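Long-range contacts in DUF3863 domain-containing protein (Parabacteroides distasonis, PDB 3LM3), which is of unknown function but is probably a glycoside hydrolase or deacetylase acting on carbohydrate: residues T219-C224 against V262-A267; V344-G349 against N356-W361. All blocks are in the same frame, centred on the assembly; numbering follows the deposited sequence.

Contact 1 (T219-C224 against V262-A267); sequences TMDFIC and VMHTEA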
loop_
_atom_site.group_PDB
_atom_site.type_symbol
_atom_site.label_atom_id
_atom_site.label_comp_id
_atom_site.label_asym_id
_atom_site.label_seq_id
_atom_site.Cartn_x
_atom_site.Cartn_y
_atom_site.Cartn_z
ATOM N N THR A 219 -0.194 4.604 2.611
ATOM C CA THR A 219 -0.815 5.794 2.036
ATOM C C THR A 219 0.237 6.889 1.852
ATOM O O THR A 219 0.907 7.279 2.808
ATOM C CB THR A 219 -1.949 6.287 2.921
ATOM O OG1 THR A 219 -2.918 5.232 3.065
ATOM C CG2 THR A 219 -2.603 7.557 2.338
HETATM N N MSE A 220 0.322 7.388 0.623
HETATM C CA MSE A 220 1.262 8.443 0.256
HETATM C C MSE A 220 0.679 9.841 0.373
HETATM O O MSE A 220 -0.508 10.064 0.129
HETATM C CB MSE A 220 1.722 8.267 -1.178
HETATM C CG MSE A 220 2.562 7.054 -1.419
HETATM SE SE MSE A 220 4.236 7.103 -0.476
HETATM C CE MSE A 220 3.757 6.116 1.044
ATOM N N ASP A 221 1.561 10.793 0.673
ATOM C CA ASP A 221 1.260 12.195 0.392
ATOM C C ASP A 221 1.476 12.328 -1.107
ATOM O O ASP A 221 2.593 12.192 -1.598
ATOM C CB ASP A 221 2.197 13.079 1.194
ATOM C CG ASP A 221 1.919 14.574 0.981
ATOM O OD1 ASP A 221 1.546 14.940 -0.160
ATOM O OD2 ASP A 221 2.049 15.377 1.958
ATOM N N PHE A 222 0.395 12.599 -1.838
ATOM C CA PHE A 222 0.467 12.607 -3.298
ATOM C C PHE A 222 1.480 13.609 -3.841
ATOM O O PHE A 222 2.126 13.365 -4.866
ATOM C CB PHE A 222 -0.902 12.906 -3.917
ATOM C CG PHE A 222 -1.913 11.802 -3.778
ATOM C CD1 PHE A 222 -1.671 10.556 -4.318
ATOM C CD2 PHE A 222 -3.176 12.055 -3.264
ATOM C CE1 PHE A 222 -2.621 9.566 -4.257
ATOM C CE2 PHE A 222 -4.140 11.054 -3.204
ATOM C CZ PHE A 222 -3.871 9.829 -3.734
ATOM N N ILE A 223 1.645 14.740 -3.171
ATOM C CA ILE A 223 2.629 15.731 -3.621
ATOM C C ILE A 223 4.051 15.172 -3.493
ATOM O O ILE A 223 4.866 15.304 -4.417
ATOM C CB ILE A 223 2.440 17.064 -2.873
ATOM C CG1 ILE A 223 1.122 17.712 -3.381
ATOM C CG2 ILE A 223 3.617 18.001 -3.120
ATOM C CD1 ILE A 223 0.622 18.870 -2.560
ATOM N N CYS A 224 4.363 14.518 -2.384
ATOM C CA CYS A 224 5.682 13.934 -2.204
ATOM C C CYS A 224 5.951 12.815 -3.205
ATOM O O CYS A 224 7.072 12.651 -3.701
ATOM C CB CYS A 224 5.838 13.382 -0.796
ATOM S SG CYS A 224 5.515 14.584 0.537
ATOM N N VAL A 262 1.724 12.982 8.964
ATOM C CA VAL A 262 0.861 11.785 8.964
ATOM C C VAL A 262 -0.615 12.183 9.039
ATOM O O VAL A 262 -1.425 11.669 8.263
ATOM C CB VAL A 262 1.247 10.831 10.100
ATOM C CG1 VAL A 262 0.309 9.644 10.149
ATOM C CG2 VAL A 262 2.686 10.332 9.877
HETATM N N MSE A 263 -0.950 13.132 9.912
HETATM C CA MSE A 263 -2.343 13.609 9.988
HETATM C C MSE A 263 -2.782 14.248 8.690
HETATM O O MSE A 263 -3.907 14.012 8.223
HETATM C CB MSE A 263 -2.533 14.584 11.148
HETATM C CG MSE A 263 -2.291 13.956 12.537
HETATM SE SE MSE A 263 -3.520 12.545 13.070
HETATM C CE MSE A 263 -2.410 11.026 12.566
ATOM N N HIS A 264 -1.916 15.073 8.093
ATOM C CA HIS A 264 -2.222 15.721 6.826
ATOM C C HIS A 264 -2.528 14.685 5.741
ATOM O O HIS A 264 -3.486 14.810 4.970
ATOM C CB HIS A 264 -1.038 16.583 6.379
ATOM C CG HIS A 264 -1.168 17.103 4.985
ATOM N ND1 HIS A 264 -1.880 18.242 4.697
ATOM C CD2 HIS A 264 -0.714 16.618 3.799
ATOM C CE1 HIS A 264 -1.838 18.456 3.393
ATOM N NE2 HIS A 264 -1.163 17.470 2.823
ATOM N N THR A 265 -1.679 13.659 5.671
ATOM C CA THR A 265 -1.853 12.625 4.665
ATOM C C THR A 265 -3.139 11.865 4.902
ATOM O O THR A 265 -3.896 11.596 3.939
ATOM C CB THR A 265 -0.642 11.707 4.612
ATOM O OG1 THR A 265 0.544 12.481 4.317
ATOM C CG2 THR A 265 -0.811 10.635 3.556
ATOM N N GLU A 266 -3.437 11.550 6.161
ATOM C CA GLU A 266 -4.726 10.906 6.439
ATOM C C GLU A 266 -5.903 11.770 6.058
ATOM O O GLU A 266 -6.928 11.269 5.591
ATOM C CB GLU A 266 -4.846 10.461 7.889
ATOM C CG GLU A 266 -3.864 9.401 8.242
ATOM C CD GLU A 266 -4.146 8.779 9.575
ATOM O OE1 GLU A 266 -4.518 9.518 10.542
ATOM O OE2 GLU A 266 -4.000 7.555 9.698
ATOM N N ALA A 267 -5.777 13.092 6.239
ATOM C CA ALA A 267 -6.883 14.001 5.944
ATOM C C ALA A 267 -7.242 14.037 4.445
ATOM O O ALA A 267 -8.383 14.321 4.098
ATOM C CB ALA A 267 -6.588 15.406 6.457
#

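Contact 2 (V344-G349 against N356-W361); sequences VERGSG and NLEIKW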
loop_
_atom_site.group_PDB
_atom_site.type_symbol
_atom_site.label_atom_id
_atom_site.label_comp_id
_atom_site.label_asym_id
_atom_site.label_seq_id
_atom_site.Cartn_x
_atom_site.Cartn_y
_atom_site.Cartn_z
ATOM N N VAL A 344 -8.173 15.367 -3.933
ATOM C CA VAL A 344 -7.635 16.729 -4.032
ATOM C C VAL A 344 -6.745 16.968 -2.822
ATOM O O VAL A 344 -7.139 16.638 -1.691
ATOM C CB VAL A 344 -8.752 17.783 -4.066
ATOM C CG1 VAL A 344 -8.161 19.201 -4.015
ATOM C CG2 VAL A 344 -9.645 17.586 -5.286
ATOM N N GLU A 345 -5.553 17.507 -3.038
ATOM C CA GLU A 345 -4.635 17.798 -1.935
ATOM C C GLU A 345 -3.852 19.050 -2.208
ATOM O O GLU A 345 -3.371 19.234 -3.306
ATOM C CB GLU A 345 -3.647 16.654 -1.761
ATOM C CG GLU A 345 -2.677 16.882 -0.599
ATOM C CD GLU A 345 -1.365 16.181 -0.715
ATOM O OE1 GLU A 345 -1.204 15.320 -1.602
ATOM O OE2 GLU A 345 -0.471 16.453 0.149
ATOM N N ARG A 346 -3.716 19.890 -1.192
ATOM C CA ARG A 346 -2.689 20.934 -1.180
ATOM C C ARG A 346 -1.576 20.533 -0.233
ATOM O O ARG A 346 -1.779 19.754 0.705
ATOM C CB ARG A 346 -3.246 22.297 -0.802
ATOM C CG ARG A 346 -4.099 22.879 -1.866
ATOM C CD ARG A 346 -4.687 24.208 -1.445
ATOM N NE ARG A 346 -5.379 24.812 -2.572
ATOM C CZ ARG A 346 -5.778 26.086 -2.612
ATOM N NH1 ARG A 346 -5.576 26.889 -1.582
ATOM N NH2 ARG A 346 -6.386 26.534 -3.703
ATOM N N GLY A 347 -0.365 21.030 -0.463
ATOM C CA GLY A 347 0.754 20.629 0.386
ATOM C C GLY A 347 0.526 21.013 1.835
ATOM O O GLY A 347 -0.126 22.028 2.125
ATOM N N SER A 348 1.082 20.231 2.752
ATOM C CA SER A 348 0.976 20.535 4.169
ATOM C C SER A 348 1.751 21.769 4.560
ATOM O O SER A 348 1.514 22.356 5.614
ATOM C CB SER A 348 1.464 19.372 5.016
ATOM O OG SER A 348 2.852 19.135 4.840
ATOM N N GLY A 349 2.737 22.149 3.754
ATOM C CA GLY A 349 3.665 23.168 4.191
ATOM C C GLY A 349 4.816 22.676 5.040
ATOM O O GLY A 349 5.561 23.502 5.619
ATOM N N ASN A 356 2.512 25.458 -2.082
ATOM C CA ASN A 356 2.031 26.169 -3.236
ATOM C C ASN A 356 1.389 25.253 -4.265
ATOM O O ASN A 356 0.843 25.752 -5.250
ATOM C CB ASN A 356 3.178 26.918 -3.913
ATOM C CG ASN A 356 4.182 25.984 -4.550
ATOM O OD1 ASN A 356 4.842 25.218 -3.862
ATOM N ND2 ASN A 356 4.322 26.072 -5.884
ATOM N N LEU A 357 1.443 23.942 -4.023
ATOM C CA LEU A 357 0.929 22.971 -4.989
ATOM C C LEU A 357 -0.440 22.432 -4.618
ATOM O O LEU A 357 -0.710 22.119 -3.451
ATOM C CB LEU A 357 1.935 21.823 -5.140
ATOM C CG LEU A 357 3.313 22.188 -5.686
ATOM C CD1 LEU A 357 4.239 20.967 -5.665
ATOM C CD2 LEU A 357 3.231 22.783 -7.107
ATOM N N GLU A 358 -1.309 22.308 -5.629
ATOM C CA GLU A 358 -2.581 21.635 -5.518
ATOM C C GLU A 358 -2.574 20.509 -6.534
ATOM O O GLU A 358 -2.352 20.744 -7.757
ATOM C CB GLU A 358 -3.747 22.564 -5.804
ATOM C CG GLU A 358 -5.083 21.867 -5.692
ATOM C CD GLU A 358 -6.228 22.847 -5.803
ATOM O OE1 GLU A 358 -6.568 23.499 -4.796
ATOM O OE2 GLU A 358 -6.760 22.991 -6.912
ATOM N N ILE A 359 -2.777 19.274 -6.056
ATOM C CA ILE A 359 -2.825 18.107 -6.935
ATOM C C ILE A 359 -4.222 17.528 -6.936
ATOM O O ILE A 359 -4.872 17.473 -5.883
ATOM C CB ILE A 359 -1.756 17.036 -6.566
ATOM C CG1 ILE A 359 -1.675 15.955 -7.653
ATOM C CG2 ILE A 359 -2.019 16.383 -5.176
ATOM C CD1 ILE A 359 -0.397 15.130 -7.523
ATOM N N LYS A 360 -4.694 17.113 -8.109
ATOM C CA LYS A 360 -5.944 16.416 -8.237
ATOM C C LYS A 360 -5.668 15.096 -8.945
ATOM O O LYS A 360 -5.093 15.080 -10.040
ATOM C CB LYS A 360 -6.952 17.221 -9.047
ATOM C CG LYS A 360 -7.386 18.497 -8.365
ATOM C CD LYS A 360 -8.456 19.243 -9.133
ATOM C CE LYS A 360 -8.929 20.425 -8.305
ATOM N NZ LYS A 360 -9.947 21.293 -9.010
ATOM N N TRP A 361 -6.126 13.992 -8.356
ATOM C CA TRP A 361 -6.058 12.664 -8.987
ATOM C C TRP A 361 -7.453 12.191 -9.355
ATOM O O TRP A 361 -8.415 12.453 -8.624
ATOM C CB TRP A 361 -5.463 11.630 -8.022
ATOM C CG TRP A 361 -3.980 11.481 -8.087
ATOM C CD1 TRP A 361 -3.058 11.946 -7.188
ATOM C CD2 TRP A 361 -3.237 10.853 -9.135
ATOM N NE1 TRP A 361 -1.781 11.606 -7.597
ATOM C CE2 TRP A 361 -1.871 10.931 -8.790
ATOM C CE3 TRP A 361 -3.589 10.217 -10.339
ATOM C CZ2 TRP A 361 -0.874 10.423 -9.606
ATOM C CZ3 TRP A 361 -2.579 9.718 -11.149
ATOM C CH2 TRP A 361 -1.248 9.811 -10.775
#

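Contact 1 (T219-C224 against V262-A267)
The carboxylate of D221 and the imidazole of H264 are the flat groups that meet here, their planes 31° apart. D221 OD2 comes in obliquely to the ring, nearest CD2 at 3.5 Å from H264 CD2, and the ring nitrogen NE2 is instead hydrogen-bonded to E345 OE2. The setting is helix 255-277, which leads into strand 280-287 of the parallel sheet, and the turn that opens the short helix 222-225, for which D221 is the N-cap. Its OD1 accepts from the backbone N of I223 at 3.0 Å, a weak capping bond with an N-H...O angle of 134°. Aspartate suits this position because a short carboxylate can reach back to an amide of the first turn while its second oxygen, OD2, is hydrogen-bonded by S353 OG. CG of D221 is anti to the backbone N (chi1 -179°) and beside the carbonyl carbon, the side on which the chain runs on toward I223. Separately, D221 CB lies 3.6 Å from T265 OG1.

T265 buries the larger share of the helix side of the contact. D221 and T265 have CA atoms just 5.3 Å apart, an approach that a short, branched side chain permits. T265 OG1 lies beside its own backbone N and donates to E261 O one turn back, so the hydroxyl is satisfied inside its helix and still packs on D221 CB, while the methyl meets T219 and M220. T219 likewise keeps its methyl for the helix, but its OG1 accepts from the backbone N of A283 in strand 280-287. The two threonine side chains overlap with opposed directions, T219 CG2 3.8 Å from T265 CG2. T265 CG2 also lies 3.5 Å from the carbonyl oxygen M220 O.

Contact 2 (V344-G349 against N356-W361)
V344, E345 and R346 run antiparallel to E358, I359 and K360 as the two strands of a beta hairpin, with axes 4.7 Å apart. Backbone hydrogen bonds set the register. E345 and I359 form the hydrogen-bonded pair: E345 N donates to I359 O at 2.9 Å, and I359 N returns a bond to E345 O at 2.8 Å. G347 N adds a longer bond to L357 O, 3.2 Å, as the first strand gives way to the turn.

Nonpolar contact divides between the two faces of the sheet. On one, E345 CB meets I359 CG2 at 3.8 Å; beta-branched isoleucine suits an extended strand, and it packs with F222 and I223 of helix 222-225. On the other, the aliphatic stem of K360 runs alongside V344 with a shared direction, which lets a lysine line a partly exposed strand while extending its amine beyond.

The ionic interaction joins R346 and E358, a non-hydrogen-bonded pair whose side chains share a face with K360. R346 NE and NH2 both close on one oxygen, E358 OE1: NE at 2.8 Å on the anti side, NH2 at 3.2 Å from above the carboxylate plane. The oxygen lies near the guanidinium plane, although the two groups are tilted 31° to each other. With E358 CG anti to its backbone N (chi1 180°), that methylene is set beside R346 CG and E345 O. R346 also makes a cation-pi contact with W375, and an alanine here would probably leave E358 OE1 without its two donors and W375 without its cationic partner.

R373 holds E358 OE2 in a second salt bridge, so this buried carboxylate sits between two arginines, which would be expected to favour its ionised form.

Contact 1 closes along the chain before contact 2 opens, and their centres lie 10 Å apart on the same side of the chain's centre. Contact 1 belongs to the parallel beta/alpha part of the fold; contact 2 is the first hairpin of the four-stranded antiparallel sheet, in which strand 357-363 is an inner strand. Helix 222-225 bridges the two, packing on the sheet face that carries E345 and I359. The carboxylate of E345 reaches across to contact 1, where its OE1 also accepts a weak hydrogen bond from I223 N. The helical part and the hairpin thus meet through polar groups as well as hydrophobic side chains.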